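Effector EagT6 (Pseudomonas aeruginosa, PDB 1TU1) plays an essential role in delivering the toxin Tse6 to target cells, acting specifically in the loading of Tse6 onto VgrG1a. Local coordinates at residues L61-A64 against E65-P69; T119-P122 against A123-P126. All coordinates share one frame; numbering follows the deposited sequence. Where two conformers were deposited one is given.

Both interactions sit at helix ends, and they come in series along the chain. Interaction 1 is the last turn of helix 53-67, where it runs out into the turn leading to strand 72-81; interaction 2 is the turn by which strand 113-120 passes into helix 125-137. Their centres lie 20 Å apart and their nearest atoms about 10 Å apart, so they do not touch. What relates them is the six-stranded antiparallel sheet: interaction 1 leans on strand 84-95, interaction 2 on its neighbour, strand 98-107. A bound PEG, probably from the crystallisation liquor, comes about 4 Å from the side chain of Ala64 in interaction 1.

Interaction 1 (L61-A64 against E65-P69); sequences LENA and EKQLP
Gln67 folds back over the carbonyl of Asn63 and closes the final turn of helix 53-67. Its NE2 donates to Asn63 O at 3.2 Å in a nearly straight bond (168°) that lies in the Gln67 amide plane but reaches the oxygen from above the carbonyl plane. Gln67 N bonds the same oxygen at 2.9 Å, only weakly, so Asn63 O is gripped twice by one residue. With CG beside the backbone N (chi1 -73°) and the chain extended beyond, the Gln67 side chain runs alongside that of Asn63; NE2 comes within 3.4 Å of Asn63 CB, and the two amide planes stand 67° apart.

On the apolar flank, Ala64 CB meets Leu68 CD1 at 4.0 Å, while Leu68 N bonds Ala64 O at 3.1 Å. Leu68 is the first residue to leave helical geometry, yet this bond still ties it to the turn. The methylenes of Glu65 pass beside the preceding turn, CG lying 3.3 Å from Leu61 O. Lys66 has two deposited conformers; in the one given NZ forms a salt bridge with Glu65 OE1 at 3.0 Å, a pairing that remains doubtful.

Further out, Phe71 packs on Leu61, Ala64 and Glu65. Leu61 and, just past the helix, Leu68 lie against strand 84-95, Leu61 on Leu89 and Leu68 on Tyr91 and Trp93, while Glu62, Lys66 and Gln67 are exposed. Chemically, the Gln67 amide gives a carbonyl of the last turn, where the backbone hydrogen bond from Gln67 N is weak, a second and straighter donor.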
ATOM      1  N   LEU A  61     -21.666  -1.186  -6.741  1.00 34.36           N
ATOM      2  CA  LEU A  61     -22.731  -1.976  -6.139  1.00 36.61           C
ATOM      3  C   LEU A  61     -23.165  -3.110  -7.052  1.00 37.78           C
ATOM      4  O   LEU A  61     -23.385  -4.226  -6.579  1.00 37.75           O
ATOM      5  CB  LEU A  61     -23.926  -1.104  -5.794  1.00 37.34           C
ATOM      6  CG  LEU A  61     -24.048  -0.710  -4.333  1.00 39.95           C
ATOM      7  CD1 LEU A  61     -24.969   0.508  -4.207  1.00 42.27           C
ATOM      8  CD2 LEU A  61     -24.563  -1.918  -3.519  1.00 41.96           C
ATOM      9  N   GLU A  62     -23.273  -2.815  -8.348  1.00 39.18           N
ATOM     10  CA  GLU A  62     -23.600  -3.792  -9.380  1.00 40.81           C
ATOM     11  C   GLU A  62     -22.501  -4.840  -9.502  1.00 41.21           C
ATOM     12  O   GLU A  62     -22.787  -6.026  -9.670  1.00 40.68           O
ATOM     13  CB  GLU A  62     -23.765  -3.100 -10.734  1.00 41.78           C
ATOM     14  CG  GLU A  62     -24.344  -3.962 -11.847  1.00 44.66           C
ATOM     15  CD  GLU A  62     -24.628  -3.179 -13.131  1.00 49.99           C
ATOM     16  OE1 GLU A  62     -23.682  -2.601 -13.730  1.00 52.21           O
ATOM     17  OE2 GLU A  62     -25.811  -3.138 -13.546  1.00 54.11           O
ATOM     18  N   ASN A  63     -21.244  -4.417  -9.425  1.00 41.29           N
ATOM     19  CA  ASN A  63     -20.137  -5.369  -9.414  1.00 41.69           C
ATOM     20  C   ASN A  63     -20.219  -6.296  -8.206  1.00 42.05           C
ATOM     21  O   ASN A  63     -19.932  -7.474  -8.329  1.00 42.05           O
ATOM     22  CB  ASN A  63     -18.788  -4.659  -9.395  1.00 41.54           C
ATOM     23  CG  ASN A  63     -18.460  -4.004 -10.705  1.00 42.00           C
ATOM     24  OD1 ASN A  63     -19.071  -4.295 -11.746  1.00 39.87           O
ATOM     25  ND2 ASN A  63     -17.475  -3.115 -10.671  1.00 40.09           N
ATOM     26  N   ALA A  64     -20.614  -5.764  -7.052  1.00 42.63           N
ATOM     27  CA  ALA A  64     -20.661  -6.547  -5.821  1.00 43.81           C
ATOM     28  C   ALA A  64     -21.803  -7.568  -5.865  1.00 45.09           C
ATOM     29  O   ALA A  64     -21.647  -8.711  -5.431  1.00 44.97           O
ATOM     30  CB  ALA A  64     -20.809  -5.647  -4.631  1.00 43.34           C
ATOM     31  N   GLU A  65     -22.943  -7.141  -6.402  1.00 46.56           N
ATOM     32  CA  GLU A  65     -24.115  -7.996  -6.561  1.00 48.08           C
ATOM     33  C   GLU A  65     -23.797  -9.142  -7.507  1.00 48.64           C
ATOM     34  O   GLU A  65     -24.212 -10.277  -7.259  1.00 48.99           O
ATOM     35  CB  GLU A  65     -25.325  -7.181  -7.075  1.00 48.81           C
ATOM     36  CG  GLU A  65     -25.948  -6.251  -6.024  1.00 50.98           C
ATOM     37  CD  GLU A  65     -26.852  -5.141  -6.591  1.00 53.66           C
ATOM     38  OE1 GLU A  65     -27.033  -5.043  -7.825  1.00 56.52           O
ATOM     39  OE2 GLU A  65     -27.391  -4.345  -5.787  1.00 55.24           O
ATOM     40  N   LYS A  66     -23.037  -8.861  -8.571  1.00 49.62           N
ATOM     41  CA  LYS A  66     -22.799  -9.844  -9.633  1.00 50.42           C
ATOM     42  C   LYS A  66     -21.599 -10.771  -9.355  1.00 50.08           C
ATOM     43  O   LYS A  66     -21.552 -11.894  -9.861  1.00 50.05           O
ATOM     44  CB  LYS A  66     -22.614  -9.168 -11.000  0.51 50.68           C
ATOM     45  CG  LYS A  66     -23.720  -8.180 -11.484  0.51 52.32           C
ATOM     46  CD  LYS A  66     -25.113  -8.301 -10.813  0.51 53.71           C
ATOM     47  CE  LYS A  66     -25.783  -6.930 -10.719  0.51 53.99           C
ATOM     48  NZ  LYS A  66     -27.149  -6.961 -10.127  0.51 54.18           N
ATOM     49  N   GLN A  67     -20.638 -10.315  -8.558  1.00 49.51           N
ATOM     50  CA  GLN A  67     -19.362 -11.021  -8.417  1.00 49.20           C
ATOM     51  C   GLN A  67     -19.119 -11.637  -7.041  1.00 47.53           C
ATOM     52  O   GLN A  67     -18.245 -12.485  -6.925  1.00 47.97           O
ATOM     53  CB  GLN A  67     -18.181 -10.104  -8.779  1.00 49.67           C
ATOM     54  CG  GLN A  67     -18.059  -9.835 -10.281  1.00 52.75           C
ATOM     55  CD  GLN A  67     -17.034  -8.755 -10.630  1.00 55.80           C
ATOM     56  OE1 GLN A  67     -16.075  -9.009 -11.367  1.00 58.77           O
ATOM     57  NE2 GLN A  67     -17.248  -7.550 -10.125  1.00 58.44           N
ATOM     58  N   LEU A  68     -19.851 -11.210  -6.015  1.00 45.84           N
ATOM     59  CA  LEU A  68     -19.624 -11.688  -4.652  1.00 44.48           C
ATOM     60  C   LEU A  68     -20.749 -12.627  -4.208  1.00 44.03           C
ATOM     61  O   LEU A  68     -21.865 -12.176  -3.931  1.00 43.16           O
ATOM     62  CB  LEU A  68     -19.501 -10.525  -3.660  1.00 44.34           C
ATOM     63  CG  LEU A  68     -18.421  -9.462  -3.919  1.00 43.57           C
ATOM     64  CD1 LEU A  68     -18.524  -8.375  -2.886  1.00 42.83           C
ATOM     65  CD2 LEU A  68     -17.033 -10.072  -3.902  1.00 44.08           C
ATOM     66  N   PRO A  69     -20.461 -13.929  -4.124  1.00 43.42           N
ATOM     67  CA  PRO A  69     -21.449 -14.898  -3.641  1.00 42.73           C
ATOM     68  C   PRO A  69     -22.053 -14.463  -2.323  1.00 42.00           C
ATOM     69  O   PRO A  69     -21.331 -14.008  -1.442  1.00 41.63           O
ATOM     70  CB  PRO A  69     -20.627 -16.182  -3.456  1.00 42.89           C
ATOM     71  CG  PRO A  69     -19.528 -16.071  -4.437  1.00 43.55           C
ATOM     72  CD  PRO A  69     -19.187 -14.584  -4.488  1.00 43.43           C
TER

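Interaction 2 (T119-P122 against A123-P126); sequences TTTP and ADLP
Thr121 O lies 3.0 Å from Asp124 N and 3.1 Å from Leu125 N, hydrogen-bonded to both, though both bonds are weak in angle. This is an ST motif over a beta turn, and it leads the chain from the end of strand 113-120 into helix 125-137. The defining side-chain bond runs from Asp124 N to Thr121 OG1 at 3.2 Å (138°). Thr121 OG1 can accept it because chi1 of 56° sets the hydroxyl between its own backbone N and carbonyl carbon, facing the turn; Asp124 CG then lies 3.4 Å from it.

Thr120 touches the turn with both branches, OG1 against Asp124 and CG2 against Leu125. The methyl CG2 of Thr120 rests 3.8 Å from Leu125 CB, and Leu125 continues onto Met101 and Arg103 of strand 98-107. Asp124 is buried, and its OD2 accepts from the backbone N of Arg36, which ties the turn to another part of the chain. A water is the second partner of that oxygen and links the two sides: it donates to Asp124 OD2 at 3.1 Å and hydrogen-bonds Thr120 OG1 at 2.6 Å, while Thr120 OG1 itself lies just 3.1 Å from Asp124 CB.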
ATOM      1  N   THR A 119     -13.118  -4.850   7.400  1.00 26.91           N
ATOM      2  CA  THR A 119     -13.546  -6.198   7.195  1.00 27.62           C
ATOM      3  C   THR A 119     -13.522  -6.946   8.516  1.00 28.98           C
ATOM      4  O   THR A 119     -12.502  -6.995   9.197  1.00 28.23           O
ATOM      5  CB  THR A 119     -12.638  -6.896   6.212  1.00 27.84           C
ATOM      6  OG1 THR A 119     -12.642  -6.204   4.964  1.00 28.02           O
ATOM      7  CG2 THR A 119     -13.180  -8.290   5.882  1.00 28.88           C
ATOM      8  N   THR A 120     -14.656  -7.535   8.858  1.00 30.60           N
ATOM      9  CA  THR A 120     -14.801  -8.294  10.095  1.00 32.74           C
ATOM     10  C   THR A 120     -15.855  -9.368   9.844  1.00 33.64           C
ATOM     11  O   THR A 120     -16.211  -9.615   8.702  1.00 33.20           O
ATOM     12  CB  THR A 120     -15.170  -7.341  11.233  1.00 33.18           C
ATOM     13  OG1 THR A 120     -15.095  -8.018  12.487  1.00 36.83           O
ATOM     14  CG2 THR A 120     -16.635  -6.888  11.135  1.00 33.71           C
ATOM     15  N   THR A 121     -16.303 -10.051  10.892  1.00 35.33           N
ATOM     16  CA  THR A 121     -17.442 -10.970  10.778  1.00 36.22           C
ATOM     17  C   THR A 121     -18.647 -10.253  11.350  1.00 36.43           C
ATOM     18  O   THR A 121     -18.488  -9.311  12.105  1.00 36.46           O
ATOM     19  CB  THR A 121     -17.220 -12.256  11.610  1.00 36.17           C
ATOM     20  OG1 THR A 121     -16.968 -11.896  12.967  1.00 35.53           O
ATOM     21  CG2 THR A 121     -15.970 -13.002  11.175  1.00 37.88           C
ATOM     22  N   PRO A 122     -19.855 -10.710  11.040  1.00 37.77           N
ATOM     23  CA  PRO A 122     -21.050 -10.112  11.655  1.00 38.54           C
ATOM     24  C   PRO A 122     -20.985 -10.094  13.181  1.00 39.47           C
ATOM     25  O   PRO A 122     -21.293  -9.070  13.795  1.00 40.41           O
ATOM     26  CB  PRO A 122     -22.191 -10.976  11.124  1.00 38.67           C
ATOM     27  CG  PRO A 122     -21.656 -11.579   9.867  1.00 38.39           C
ATOM     28  CD  PRO A 122     -20.194 -11.778  10.083  1.00 37.25           C
ATOM     29  N   ALA A 123     -20.514 -11.182  13.786  1.00 40.40           N
ATOM     30  CA  ALA A 123     -20.376 -11.259  15.244  1.00 40.54           C
ATOM     31  C   ALA A 123     -19.417 -10.222  15.821  1.00 40.10           C
ATOM     32  O   ALA A 123     -19.612  -9.747  16.939  1.00 39.61           O
ATOM     33  CB  ALA A 123     -19.945 -12.680  15.674  1.00 40.83           C
ATOM     34  N   ASP A 124     -18.370  -9.879  15.076  1.00 39.57           N
ATOM     35  CA  ASP A 124     -17.341  -8.971  15.597  1.00 39.43           C
ATOM     36  C   ASP A 124     -17.550  -7.501  15.227  1.00 39.14           C
ATOM     37  O   ASP A 124     -16.846  -6.641  15.740  1.00 38.51           O
ATOM     38  CB  ASP A 124     -15.944  -9.420  15.134  1.00 39.30           C
ATOM     39  CG  ASP A 124     -15.512 -10.733  15.773  1.00 40.73           C
ATOM     40  OD1 ASP A 124     -16.175 -11.175  16.748  1.00 39.27           O
ATOM     41  OD2 ASP A 124     -14.530 -11.385  15.363  1.00 40.61           O
ATOM     42  N   LEU A 125     -18.488  -7.204  14.333  1.00 39.54           N
ATOM     43  CA  LEU A 125     -18.675  -5.816  13.914  1.00 39.79           C
ATOM     44  C   LEU A 125     -18.896  -4.865  15.100  1.00 39.82           C
ATOM     45  O   LEU A 125     -18.233  -3.827  15.192  1.00 39.71           O
ATOM     46  CB  LEU A 125     -19.776  -5.677  12.863  1.00 39.95           C
ATOM     47  CG  LEU A 125     -20.073  -4.227  12.457  1.00 40.71           C
ATOM     48  CD1 LEU A 125     -18.818  -3.535  11.899  1.00 41.12           C
ATOM     49  CD2 LEU A 125     -21.206  -4.145  11.456  1.00 41.91           C
ATOM     50  N   PRO A 126     -19.797  -5.196  16.029  1.00 39.87           N
ATOM     51  CA  PRO A 126     -20.064  -4.285  17.155  1.00 39.31           C
ATOM     52  C   PRO A 126     -18.844  -3.990  18.005  1.00 38.20           C
ATOM     53  O   PRO A 126     -18.749  -2.914  18.583  1.00 38.70           O
ATOM     54  CB  PRO A 126     -21.131  -5.038  17.977  1.00 39.76           C
ATOM     55  CG  PRO A 126     -21.766  -5.934  17.006  1.00 40.06           C
ATOM     56  CD  PRO A 126     -20.653  -6.394  16.089  1.00 39.90           C
TER
HETATM   57  O   HOH W   1     -13.397  -9.963  12.900  1.00 39.58           O